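Local coordinates for protein proline dehydrogenase (PDB 3HAZ) that probably oxidises proline to glutamate in two steps, pairing an FAD-dependent proline dehydrogenase with an NAD-dependent 1-pyrroline-5-carboxylate dehydrogenase in one chain, at residues A[610-614]-A[660-664]; A[761-766]-A[914-918]; A[936-941]-A[954-959]. All coordinates share one frame; numbering follows the deposited sequence.

Contact 1: residues A[610-614]-A[660-664]. With NAD (nicotinamide-adenine-dinucleotide), chain D.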
loop_
_atom_site.group_PDB
_atom_site.type_symbol
_atom_site.label_atom_id
_atom_site.label_comp_id
_atom_site.label_asym_id
_atom_site.label_seq_id
_atom_site.Cartn_x
_atom_site.Cartn_y
_atom_site.Cartn_z
ATOM N N GLU A 610 -18.103 -5.079 -39.291
ATOM C CA GLU A 610 -16.872 -5.740 -39.716
ATOM C C GLU A 610 -15.696 -4.761 -39.693
ATOM O O GLU A 610 -14.596 -5.114 -39.265
ATOM C CB GLU A 610 -17.009 -6.394 -41.096
ATOM C CG GLU A 610 -15.691 -6.993 -41.585
ATOM C CD GLU A 610 -15.834 -8.004 -42.714
ATOM O OE1 GLU A 610 -16.914 -8.092 -43.339
ATOM O OE2 GLU A 610 -14.843 -8.714 -42.983
ATOM N N LEU A 611 -15.932 -3.533 -40.150
ATOM C CA LEU A 611 -14.905 -2.496 -40.078
ATOM C C LEU A 611 -14.423 -2.329 -38.633
ATOM O O LEU A 611 -13.222 -2.339 -38.373
ATOM C CB LEU A 611 -15.417 -1.166 -40.647
ATOM C CG LEU A 611 -14.434 0.017 -40.757
ATOM C CD1 LEU A 611 -14.109 0.623 -39.392
ATOM C CD2 LEU A 611 -13.157 -0.385 -41.474
ATOM N N ARG A 612 -15.359 -2.181 -37.699
ATOM C CA ARG A 612 -15.005 -2.079 -36.282
ATOM C C ARG A 612 -14.162 -3.274 -35.824
ATOM O O ARG A 612 -13.142 -3.106 -35.159
ATOM C CB ARG A 612 -16.257 -1.948 -35.398
ATOM C CG ARG A 612 -16.942 -0.579 -35.451
ATOM C CD ARG A 612 -18.018 -0.456 -34.376
ATOM N NE ARG A 612 -17.444 -0.434 -33.032
ATOM C CZ ARG A 612 -18.118 -0.716 -31.919
ATOM N NH1 ARG A 612 -19.401 -1.051 -31.979
ATOM N NH2 ARG A 612 -17.506 -0.671 -30.740
ATOM N N GLU A 613 -14.602 -4.476 -36.184
ATOM C CA GLU A 613 -13.918 -5.708 -35.798
ATOM C C GLU A 613 -12.475 -5.747 -36.312
ATOM O O GLU A 613 -11.563 -6.188 -35.607
ATOM C CB GLU A 613 -14.695 -6.917 -36.333
ATOM C CG GLU A 613 -14.162 -8.266 -35.881
ATOM C CD GLU A 613 -14.926 -9.428 -36.490
ATOM O OE1 GLU A 613 -15.916 -9.175 -37.203
ATOM O OE2 GLU A 613 -14.537 -10.594 -36.258
ATOM N N ALA A 614 -12.277 -5.301 -37.549
ATOM C CA ALA A 614 -10.945 -5.265 -38.144
ATOM C C ALA A 614 -10.017 -4.385 -37.316
ATOM O O ALA A 614 -8.899 -4.786 -36.991
ATOM C CB ALA A 614 -11.011 -4.769 -39.594
ATOM N N ASN A 660 -16.651 -14.385 -46.313
ATOM C CA ASN A 660 -17.771 -13.877 -45.517
ATOM C C ASN A 660 -17.394 -12.762 -44.537
ATOM O O ASN A 660 -18.239 -11.940 -44.172
ATOM C CB ASN A 660 -18.516 -15.014 -44.811
ATOM C CG ASN A 660 -17.679 -15.690 -43.744
ATOM O OD1 ASN A 660 -16.456 -15.761 -43.846
ATOM N ND2 ASN A 660 -18.344 -16.211 -42.715
ATOM N N PHE A 661 -16.128 -12.748 -44.120
ATOM C CA PHE A 661 -15.545 -11.614 -43.404
ATOM C C PHE A 661 -14.222 -11.268 -44.074
ATOM O O PHE A 661 -13.150 -11.522 -43.525
ATOM C CB PHE A 661 -15.340 -11.940 -41.927
ATOM C CG PHE A 661 -16.630 -12.071 -41.154
ATOM C CD1 PHE A 661 -17.221 -13.311 -40.966
ATOM C CD2 PHE A 661 -17.256 -10.950 -40.632
ATOM C CE1 PHE A 661 -18.403 -13.430 -40.260
ATOM C CE2 PHE A 661 -18.442 -11.063 -39.926
ATOM C CZ PHE A 661 -19.013 -12.302 -39.739
ATOM N N PRO A 662 -14.309 -10.681 -45.277
ATOM C CA PRO A 662 -13.205 -10.485 -46.221
ATOM C C PRO A 662 -12.192 -9.485 -45.704
ATOM O O PRO A 662 -11.073 -9.425 -46.209
ATOM C CB PRO A 662 -13.892 -9.895 -47.465
ATOM C CG PRO A 662 -15.348 -9.944 -47.217
ATOM C CD PRO A 662 -15.556 -10.055 -45.744
ATOM N N LEU A 663 -12.595 -8.683 -44.727
ATOM C CA LEU A 663 -11.702 -7.686 -44.158
ATOM C C LEU A 663 -11.206 -8.070 -42.766
ATOM O O LEU A 663 -10.000 -8.099 -42.526
ATOM C CB LEU A 663 -12.374 -6.312 -44.112
ATOM C CG LEU A 663 -11.531 -5.243 -43.412
ATOM C CD1 LEU A 663 -10.267 -5.012 -44.204
ATOM C CD2 LEU A 663 -12.315 -3.941 -43.240
ATOM N N ALA A 664 -12.128 -8.374 -41.856
ATOM C CA ALA A 664 -11.761 -8.552 -40.447
ATOM C C ALA A 664 -11.011 -9.851 -40.171
ATOM O O ALA A 664 -10.029 -9.858 -39.437
ATOM C CB ALA A 664 -12.988 -8.435 -39.538
HETATM P PA NAD D . -13.525 -22.634 -48.249
HETATM O O1A NAD D . -13.011 -24.026 -47.548
HETATM O O2A NAD D . -14.395 -22.946 -49.395
HETATM O O5B NAD D . -12.171 -21.805 -48.764
HETATM C C5B NAD D . -11.711 -20.696 -48.004
HETATM C C4B NAD D . -10.268 -20.322 -48.374
HETATM O O4B NAD D . -9.355 -21.466 -48.581
HETATM C C3B NAD D . -10.104 -19.523 -49.732
HETATM O O3B NAD D . -9.343 -18.355 -49.767
HETATM C C2B NAD D . -9.828 -20.659 -50.713
HETATM O O2B NAD D . -9.544 -20.369 -52.064
HETATM C C1B NAD D . -8.882 -21.455 -49.925
HETATM N N9A NAD D . -8.777 -22.830 -50.434
HETATM C C8A NAD D . -9.716 -23.532 -51.120
HETATM N N7A NAD D . -9.179 -24.823 -51.401
HETATM C C5A NAD D . -7.875 -24.880 -50.857
HETATM C C6A NAD D . -6.915 -25.886 -50.842
HETATM N N6A NAD D . -7.201 -27.164 -51.473
HETATM N N1A NAD D . -5.718 -25.676 -50.236
HETATM C C2A NAD D . -5.452 -24.457 -49.635
HETATM N N3A NAD D . -6.395 -23.466 -49.650
HETATM C C4A NAD D . -7.610 -23.679 -50.264
HETATM O O3 NAD D . -14.315 -21.665 -47.130
HETATM P PN NAD D . -15.270 -20.399 -47.661
HETATM O O1N NAD D . -16.331 -20.964 -48.814
HETATM O O2N NAD D . -14.427 -19.341 -48.222
HETATM O O5D NAD D . -16.143 -19.774 -46.384
HETATM C C5D NAD D . -17.203 -20.531 -45.818
HETATM C C4D NAD D . -16.728 -21.471 -44.689
HETATM O O4D NAD D . -15.695 -20.927 -43.759
HETATM C C3D NAD D . -17.782 -22.174 -43.729
HETATM O O3D NAD D . -17.817 -23.579 -43.655
HETATM C C2D NAD D . -17.549 -21.362 -42.436
HETATM O O2D NAD D . -18.250 -21.661 -41.245
HETATM C C1D NAD D . -16.081 -21.234 -42.435
HETATM N N1N NAD D . -15.717 -20.112 -41.559
HETATM C C2N NAD D . -15.409 -20.365 -40.209
HETATM C C3N NAD D . -15.064 -19.253 -39.329
HETATM C C7N NAD D . -14.716 -19.532 -37.856
HETATM O O7N NAD D . -14.238 -18.675 -37.203
HETATM N N7N NAD D . -14.843 -20.872 -37.319
HETATM C C4N NAD D . -15.048 -17.866 -39.856
HETATM C C5N NAD D . -15.352 -17.617 -41.197
HETATM C C6N NAD D . -15.698 -18.743 -42.094
#
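OE2 of E610 takes two backbone N-H groups at the start of helix 664-675: L663 N lies 2.8 Å from OE2 and bonds at 153°, and A664 N, 3.0 Å from OE2, at a straighter 171°. The placement of this oxygen is less sure, since the model sets it too near the F661 backbone. With CG opposite the backbone nitrogen (chi1 176°) and the chain extended beyond, E610 reaches from helix 604-629 into the loop. The other oxygen, OE1, forms a salt bridge with K602 and also rests against the ring of P662, 3.4 Å from CD.

Packing contacts complete the seam. A664 CB sits 3.7 Å from E610 CG and equally close to CD of E613, the methyl thus being flanked by two glutamate chains one helical turn apart. The F661 ring presents its edge to the E610 carboxylate, CD2 to CD 3.9 Å, while A614 CB packs on CG of L663 at 3.9 Å, and L611 lies alongside L663.

The loop carries the Trp-Asn-Phe-Pro sequence familiar in aldehyde dehydrogenases. Its N660 holds OD1 3.4 Å from C5N of the NAD nicotinamide, and its ND2 bonds to Q792 O; the corresponding asparagine of related enzymes contributes to the oxyanion hole. E610 thus appears to anchor the loop just downstream of a residue lining the cofactor pocket. Buried, salt-bridged to a lysine and facing the positive N-terminal end of a helix, its carboxylate probably stays ionised.

Contact 2: residues A[761-766]-A[914-918]. With NAD (nicotinamide-adenine-dinucleotide), chain D.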
loop_
_atom_site.group_PDB
_atom_site.type_symbol
_atom_site.label_atom_id
_atom_site.label_comp_id
_atom_site.label_asym_id
_atom_site.label_seq_id
_atom_site.Cartn_x
_atom_site.Cartn_y
_atom_site.Cartn_z
ATOM N N THR A 761 -13.197 -23.666 -38.712
ATOM C CA THR A 761 -14.060 -24.197 -39.748
ATOM C C THR A 761 -15.533 -24.044 -39.351
ATOM O O THR A 761 -15.859 -23.282 -38.438
ATOM C CB THR A 761 -13.666 -25.654 -40.099
ATOM O OG1 THR A 761 -13.463 -26.400 -38.894
ATOM C CG2 THR A 761 -12.354 -25.666 -40.885
ATOM N N GLY A 762 -16.423 -24.746 -40.038
ATOM C CA GLY A 762 -17.841 -24.477 -39.888
ATOM C C GLY A 762 -18.475 -24.948 -38.592
ATOM O O GLY A 762 -17.796 -25.219 -37.598
ATOM N N GLY A 763 -19.801 -25.027 -38.604
ATOM C CA GLY A 763 -20.544 -25.602 -37.505
ATOM C C GLY A 763 -21.970 -25.907 -37.926
ATOM O O GLY A 763 -22.449 -25.407 -38.940
ATOM N N ILE A 764 -22.631 -26.759 -37.155
ATOM C CA ILE A 764 -24.077 -26.909 -37.231
ATOM C C ILE A 764 -24.581 -26.407 -35.885
ATOM O O ILE A 764 -24.748 -27.170 -34.932
ATOM C CB ILE A 764 -24.486 -28.372 -37.523
ATOM C CG1 ILE A 764 -23.775 -28.858 -38.794
ATOM C CG2 ILE A 764 -26.004 -28.495 -37.662
ATOM C CD1 ILE A 764 -24.092 -30.289 -39.204
ATOM N N ASN A 765 -24.774 -25.094 -35.805
ATOM C CA ASN A 765 -25.003 -24.432 -34.529
ATOM C C ASN A 765 -26.454 -24.532 -34.071
ATOM O O ASN A 765 -27.373 -24.213 -34.824
ATOM C CB ASN A 765 -24.543 -22.971 -34.611
ATOM C CG ASN A 765 -23.122 -22.840 -35.145
ATOM O OD1 ASN A 765 -22.221 -23.558 -34.717
ATOM N ND2 ASN A 765 -22.924 -21.935 -36.094
ATOM N N ALA A 766 -26.638 -24.981 -32.833
ATOM C CA ALA A 766 -27.958 -25.183 -32.252
ATOM C C ALA A 766 -28.304 -24.086 -31.265
ATOM O O ALA A 766 -27.426 -23.395 -30.744
ATOM C CB ALA A 766 -28.024 -26.541 -31.549
ATOM N N TYR A 914 -19.539 -31.212 -34.646
ATOM C CA TYR A 914 -19.219 -29.786 -34.657
ATOM C C TYR A 914 -19.316 -29.188 -33.246
ATOM O O TYR A 914 -19.844 -29.823 -32.336
ATOM C CB TYR A 914 -20.129 -29.043 -35.641
ATOM C CG TYR A 914 -19.836 -29.376 -37.090
ATOM C CD1 TYR A 914 -18.792 -28.753 -37.766
ATOM C CD2 TYR A 914 -20.587 -30.325 -37.778
ATOM C CE1 TYR A 914 -18.509 -29.052 -39.086
ATOM C CE2 TYR A 914 -20.307 -30.636 -39.111
ATOM C CZ TYR A 914 -19.268 -29.993 -39.756
ATOM O OH TYR A 914 -18.972 -30.282 -41.072
ATOM N N GLY A 915 -18.789 -27.982 -33.060
ATOM C CA GLY A 915 -18.832 -27.343 -31.755
ATOM C C GLY A 915 -18.398 -25.894 -31.777
ATOM O O GLY A 915 -17.452 -25.510 -31.091
ATOM N N LEU A 916 -19.089 -25.082 -32.567
ATOM C CA LEU A 916 -18.728 -23.677 -32.714
ATOM C C LEU A 916 -19.543 -22.778 -31.777
ATOM O O LEU A 916 -19.025 -22.307 -30.763
ATOM C CB LEU A 916 -18.872 -23.237 -34.174
ATOM C CG LEU A 916 -18.277 -21.869 -34.522
ATOM C CD1 LEU A 916 -16.834 -21.749 -34.021
ATOM C CD2 LEU A 916 -18.339 -21.657 -36.023
ATOM N N THR A 917 -20.810 -22.533 -32.106
ATOM C CA THR A 917 -21.670 -21.753 -31.206
ATOM C C THR A 917 -22.886 -22.541 -30.721
ATOM O O THR A 917 -23.391 -23.434 -31.411
ATOM C CB THR A 917 -22.162 -20.422 -31.841
ATOM O OG1 THR A 917 -22.865 -20.694 -33.062
ATOM C CG2 THR A 917 -20.990 -19.495 -32.133
ATOM N N LEU A 918 -23.355 -22.185 -29.530
ATOM C CA LEU A 918 -24.582 -22.735 -28.981
ATOM C C LEU A 918 -25.372 -21.638 -28.276
ATOM O O LEU A 918 -24.820 -20.878 -27.483
ATOM C CB LEU A 918 -24.275 -23.863 -27.998
ATOM C CG LEU A 918 -25.508 -24.314 -27.208
ATOM C CD1 LEU A 918 -26.453 -25.115 -28.097
ATOM C CD2 LEU A 918 -25.129 -25.107 -25.980
HETATM P PA NAD D . -13.525 -22.634 -48.249
HETATM O O1A NAD D . -13.011 -24.026 -47.548
HETATM O O2A NAD D . -14.395 -22.946 -49.395
HETATM O O5B NAD D . -12.171 -21.805 -48.764
HETATM C C5B NAD D . -11.711 -20.696 -48.004
HETATM C C4B NAD D . -10.268 -20.322 -48.374
HETATM O O4B NAD D . -9.355 -21.466 -48.581
HETATM C C3B NAD D . -10.104 -19.523 -49.732
HETATM O O3B NAD D . -9.343 -18.355 -49.767
HETATM C C2B NAD D . -9.828 -20.659 -50.713
HETATM O O2B NAD D . -9.544 -20.369 -52.064
HETATM C C1B NAD D . -8.882 -21.455 -49.925
HETATM N N9A NAD D . -8.777 -22.830 -50.434
HETATM C C8A NAD D . -9.716 -23.532 -51.120
HETATM N N7A NAD D . -9.179 -24.823 -51.401
HETATM C C5A NAD D . -7.875 -24.880 -50.857
HETATM C C6A NAD D . -6.915 -25.886 -50.842
HETATM N N6A NAD D . -7.201 -27.164 -51.473
HETATM N N1A NAD D . -5.718 -25.676 -50.236
HETATM C C2A NAD D . -5.452 -24.457 -49.635
HETATM N N3A NAD D . -6.395 -23.466 -49.650
HETATM C C4A NAD D . -7.610 -23.679 -50.264
HETATM O O3 NAD D . -14.315 -21.665 -47.130
HETATM P PN NAD D . -15.270 -20.399 -47.661
HETATM O O1N NAD D . -16.331 -20.964 -48.814
HETATM O O2N NAD D . -14.427 -19.341 -48.222
HETATM O O5D NAD D . -16.143 -19.774 -46.384
HETATM C C5D NAD D . -17.203 -20.531 -45.818
HETATM C C4D NAD D . -16.728 -21.471 -44.689
HETATM O O4D NAD D . -15.695 -20.927 -43.759
HETATM C C3D NAD D . -17.782 -22.174 -43.729
HETATM O O3D NAD D . -17.817 -23.579 -43.655
HETATM C C2D NAD D . -17.549 -21.362 -42.436
HETATM O O2D NAD D . -18.250 -21.661 -41.245
HETATM C C1D NAD D . -16.081 -21.234 -42.435
HETATM N N1N NAD D . -15.717 -20.112 -41.559
HETATM C C2N NAD D . -15.409 -20.365 -40.209
HETATM C C3N NAD D . -15.064 -19.253 -39.329
HETATM C C7N NAD D . -14.716 -19.532 -37.856
HETATM O O7N NAD D . -14.238 -18.675 -37.203
HETATM N N7N NAD D . -14.843 -20.872 -37.319
HETATM C C4N NAD D . -15.048 -17.866 -39.856
HETATM C C5N NAD D . -15.352 -17.617 -41.197
HETATM C C6N NAD D . -15.698 -18.743 -42.094
HETATM O O HOH W 1 -22.634 -27.788 -32.337
HETATM O O HOH W 2 -21.491 -26.058 -34.057
HETATM O O HOH W 3 -24.355 -25.924 -31.032
#
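The Y914 ring lays one face over the backbone of G763, with CD1 3.6 Å from G763 CA, while the I764 chain comes in obliquely, CG1 to CD2 of Y914 3.7 Å. A torsion that puts the ring beside its own backbone nitrogen (chi1 -70°) directs it across the glycine. An alanine here is likely to strip the cover from G763 and deprive the I764 side chain of its aromatic partner.

Further along, N765 and T917 are turned across each other. T917 N bonds to OD1 of N765 at 3.1 Å, nearly straight (172°) but from well above the carbonyl plane. OD1 also accepts from a water, 2.7 Å away, that takes the N-H of L916; ND2 donates to the carbonyls of C794 and A796, and T917 OG1 turns to S795 O. N765 and T917 belong to strands 765-769 and 917-921, parallel neighbours in the sheet of the aldehyde dehydrogenase catalytic domain. A second water links A766 N to T917 O, and L918 CD1 touches the A766 carbonyl oxygen. At the other end, T761 O accepts a hydrogen bond from N7N of the NAD carboxamide, 2.8 Å away, and L916 CD2 lies 3.8 Å from the same nitrogen.

Contact 3: residues A[936-941]-A[954-959]. With NAD (nicotinamide-adenine-dinucleotide), chain D.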
loop_
_atom_site.group_PDB
_atom_site.type_symbol
_atom_site.label_atom_id
_atom_site.label_comp_id
_atom_site.label_asym_id
_atom_site.label_seq_id
_atom_site.Cartn_x
_atom_site.Cartn_y
_atom_site.Cartn_z
ATOM N N GLN A 936 -19.286 -29.140 -25.296
ATOM C CA GLN A 936 -17.895 -28.714 -25.439
ATOM C C GLN A 936 -17.732 -27.553 -26.424
ATOM O O GLN A 936 -16.617 -27.147 -26.753
ATOM C CB GLN A 936 -17.022 -29.898 -25.870
ATOM C CG GLN A 936 -16.458 -30.708 -24.713
ATOM C CD GLN A 936 -15.417 -31.721 -25.167
ATOM O OE1 GLN A 936 -15.752 -32.755 -25.745
ATOM N NE2 GLN A 936 -14.147 -31.429 -24.900
ATOM N N VAL A 937 -18.859 -27.034 -26.890
ATOM C CA VAL A 937 -18.909 -25.936 -27.851
ATOM C C VAL A 937 -18.024 -24.754 -27.455
ATOM O O VAL A 937 -17.915 -24.430 -26.278
ATOM C CB VAL A 937 -20.368 -25.457 -27.990
ATOM C CG1 VAL A 937 -20.476 -24.354 -29.018
ATOM C CG2 VAL A 937 -21.251 -26.639 -28.379
ATOM N N GLY A 938 -17.416 -24.099 -28.442
ATOM C CA GLY A 938 -16.484 -23.011 -28.173
ATOM C C GLY A 938 -17.106 -21.736 -27.615
ATOM O O GLY A 938 -16.532 -21.082 -26.744
ATOM N N ASN A 939 -18.283 -21.376 -28.120
ATOM C CA ASN A 939 -18.940 -20.140 -27.715
ATOM C C ASN A 939 -20.397 -20.403 -27.368
ATOM O O ASN A 939 -21.185 -20.833 -28.218
ATOM C CB ASN A 939 -18.834 -19.077 -28.817
ATOM C CG ASN A 939 -17.430 -18.487 -28.931
ATOM O OD1 ASN A 939 -16.548 -19.063 -29.567
ATOM N ND2 ASN A 939 -17.227 -17.323 -28.325
ATOM N N ILE A 940 -20.734 -20.175 -26.103
ATOM C CA ILE A 940 -22.094 -20.364 -25.607
ATOM C C ILE A 940 -22.695 -18.996 -25.300
ATOM O O ILE A 940 -22.099 -18.179 -24.592
ATOM C CB ILE A 940 -22.103 -21.287 -24.364
ATOM C CG1 ILE A 940 -21.494 -22.650 -24.730
ATOM C CG2 ILE A 940 -23.515 -21.451 -23.792
ATOM C CD1 ILE A 940 -21.419 -23.621 -23.577
ATOM N N TYR A 941 -23.857 -18.734 -25.881
ATOM C CA TYR A 941 -24.552 -17.469 -25.687
ATOM C C TYR A 941 -25.887 -17.719 -24.984
ATOM O O TYR A 941 -26.717 -18.503 -25.457
ATOM C CB TYR A 941 -24.805 -16.794 -27.031
ATOM C CG TYR A 941 -23.564 -16.297 -27.747
ATOM C CD1 TYR A 941 -22.988 -17.032 -28.781
ATOM C CD2 TYR A 941 -22.989 -15.077 -27.405
ATOM C CE1 TYR A 941 -21.866 -16.566 -29.454
ATOM C CE2 TYR A 941 -21.866 -14.604 -28.066
ATOM C CZ TYR A 941 -21.305 -15.348 -29.087
ATOM O OH TYR A 941 -20.181 -14.866 -29.736
ATOM N N GLN A 954 -15.609 -11.699 -26.511
ATOM C CA GLN A 954 -15.919 -13.100 -26.778
ATOM C C GLN A 954 -14.834 -13.720 -27.656
ATOM O O GLN A 954 -14.965 -13.740 -28.884
ATOM C CB GLN A 954 -17.289 -13.266 -27.454
ATOM C CG GLN A 954 -18.469 -12.865 -26.572
ATOM C CD GLN A 954 -18.993 -11.483 -26.887
ATOM O OE1 GLN A 954 -18.844 -10.997 -28.009
ATOM N NE2 GLN A 954 -19.631 -10.844 -25.902
ATOM N N PRO A 955 -13.746 -14.206 -27.035
ATOM C CA PRO A 955 -12.767 -14.964 -27.828
ATOM C C PRO A 955 -13.539 -16.021 -28.591
ATOM O O PRO A 955 -14.331 -16.752 -27.993
ATOM C CB PRO A 955 -11.872 -15.600 -26.763
ATOM C CG PRO A 955 -11.925 -14.612 -25.616
ATOM C CD PRO A 955 -13.343 -14.077 -25.621
ATOM N N PHE A 956 -13.344 -16.068 -29.900
ATOM C CA PHE A 956 -14.223 -16.832 -30.755
ATOM C C PHE A 956 -13.512 -18.002 -31.428
ATOM O O PHE A 956 -12.396 -17.861 -31.919
ATOM C CB PHE A 956 -14.854 -15.912 -31.802
ATOM C CG PHE A 956 -15.816 -16.617 -32.707
ATOM C CD1 PHE A 956 -17.142 -16.779 -32.337
ATOM C CD2 PHE A 956 -15.393 -17.137 -33.922
ATOM C CE1 PHE A 956 -18.034 -17.444 -33.161
ATOM C CE2 PHE A 956 -16.285 -17.799 -34.756
ATOM C CZ PHE A 956 -17.605 -17.950 -34.374
ATOM N N GLY A 957 -14.172 -19.155 -31.457
ATOM C CA GLY A 957 -13.615 -20.332 -32.098
ATOM C C GLY A 957 -14.058 -21.609 -31.414
ATOM O O GLY A 957 -14.246 -21.647 -30.196
ATOM N N GLY A 958 -14.209 -22.667 -32.198
ATOM C CA GLY A 958 -14.788 -23.892 -31.686
ATOM C C GLY A 958 -13.829 -25.058 -31.722
ATOM O O GLY A 958 -12.652 -24.892 -32.016
ATOM N N ASN A 959 -14.344 -26.242 -31.419
ATOM C CA ASN A 959 -13.533 -27.450 -31.418
ATOM C C ASN A 959 -14.238 -28.566 -32.168
ATOM O O ASN A 959 -15.211 -28.321 -32.889
ATOM C CB ASN A 959 -13.212 -27.866 -29.986
ATOM C CG ASN A 959 -14.327 -27.519 -29.023
ATOM O OD1 ASN A 959 -14.171 -26.657 -28.154
ATOM N ND2 ASN A 959 -15.474 -28.171 -29.190
HETATM P PA NAD D . -13.525 -22.634 -48.249
HETATM O O1A NAD D . -13.011 -24.026 -47.548
HETATM O O2A NAD D . -14.395 -22.946 -49.395
HETATM O O5B NAD D . -12.171 -21.805 -48.764
HETATM C C5B NAD D . -11.711 -20.696 -48.004
HETATM C C4B NAD D . -10.268 -20.322 -48.374
HETATM O O4B NAD D . -9.355 -21.466 -48.581
HETATM C C3B NAD D . -10.104 -19.523 -49.732
HETATM O O3B NAD D . -9.343 -18.355 -49.767
HETATM C C2B NAD D . -9.828 -20.659 -50.713
HETATM O O2B NAD D . -9.544 -20.369 -52.064
HETATM C C1B NAD D . -8.882 -21.455 -49.925
HETATM N N9A NAD D . -8.777 -22.830 -50.434
HETATM C C8A NAD D . -9.716 -23.532 -51.120
HETATM N N7A NAD D . -9.179 -24.823 -51.401
HETATM C C5A NAD D . -7.875 -24.880 -50.857
HETATM C C6A NAD D . -6.915 -25.886 -50.842
HETATM N N6A NAD D . -7.201 -27.164 -51.473
HETATM N N1A NAD D . -5.718 -25.676 -50.236
HETATM C C2A NAD D . -5.452 -24.457 -49.635
HETATM N N3A NAD D . -6.395 -23.466 -49.650
HETATM C C4A NAD D . -7.610 -23.679 -50.264
HETATM O O3 NAD D . -14.315 -21.665 -47.130
HETATM P PN NAD D . -15.270 -20.399 -47.661
HETATM O O1N NAD D . -16.331 -20.964 -48.814
HETATM O O2N NAD D . -14.427 -19.341 -48.222
HETATM O O5D NAD D . -16.143 -19.774 -46.384
HETATM C C5D NAD D . -17.203 -20.531 -45.818
HETATM C C4D NAD D . -16.728 -21.471 -44.689
HETATM O O4D NAD D . -15.695 -20.927 -43.759
HETATM C C3D NAD D . -17.782 -22.174 -43.729
HETATM O O3D NAD D . -17.817 -23.579 -43.655
HETATM C C2D NAD D . -17.549 -21.362 -42.436
HETATM O O2D NAD D . -18.250 -21.661 -41.245
HETATM C C1D NAD D . -16.081 -21.234 -42.435
HETATM N N1N NAD D . -15.717 -20.112 -41.559
HETATM C C2N NAD D . -15.409 -20.365 -40.209
HETATM C C3N NAD D . -15.064 -19.253 -39.329
HETATM C C7N NAD D . -14.716 -19.532 -37.856
HETATM O O7N NAD D . -14.238 -18.675 -37.203
HETATM N N7N NAD D . -14.843 -20.872 -37.319
HETATM C C4N NAD D . -15.048 -17.866 -39.856
HETATM C C5N NAD D . -15.352 -17.617 -41.197
HETATM C C6N NAD D . -15.698 -18.743 -42.094
#
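At the F956 ring, the N939 amide comes in obliquely, its chain crossing F956 at about a right angle and its plane 31° from the ring's, OD1 3.6 Å from CD1 of F956. F956 holds CG anti to its backbone nitrogen (chi1 -178°), which carries the ring edge to the NAD carboxamide: C7N lies in the ring plane, and O7N stands 3.3 Å from CE2 of F956. Y941 OH also approaches the edge, and touches Q954 at CB, 4.0 Å away.

The N939 amide works at both ends. OD1 accepts from G957 N at 3.0 Å, and ND2 donates to P955 O, also 3.0 Å away, from above that carbonyl's plane. Two bonds that span F956 thus fix both the amide and the backbone presenting the ring. G938 CA makes a CA-H...O contact with G957 O where a side chain would clash; K967 gathers the carbonyls of G938, P955 and G957.

Strand 939-942 pairs in parallel on both flanks, with 917-921 and with a strand of the second subunit, so the sheet runs on across that interface, where Q954, its OE1 accepting V950 N, bonds through NE2 to N643 OD1 of the second subunit.

Contacts 1, 2 and 3 open in order along the chain, all within the aldehyde dehydrogenase part, and all three touch the same NAD. Contact 1 stands apart, its centre about 20 Å from that of contact 2 and about 19 Å from that of contact 3; it joins helix 604-629 to the loop before helix 664-675. Contacts 2 and 3 are neighbours, about 8 Å between centres, joined through strands 917-921 and 939-942 of one sheet: L918 O to Y941 N is 2.8 Å and L918 N to N939 O 2.9 Å, both probable hydrogen bonds. The nicotinamide end of the cofactor is thereby approached from separate parts of the fold, close to the predicted active-site residue C794.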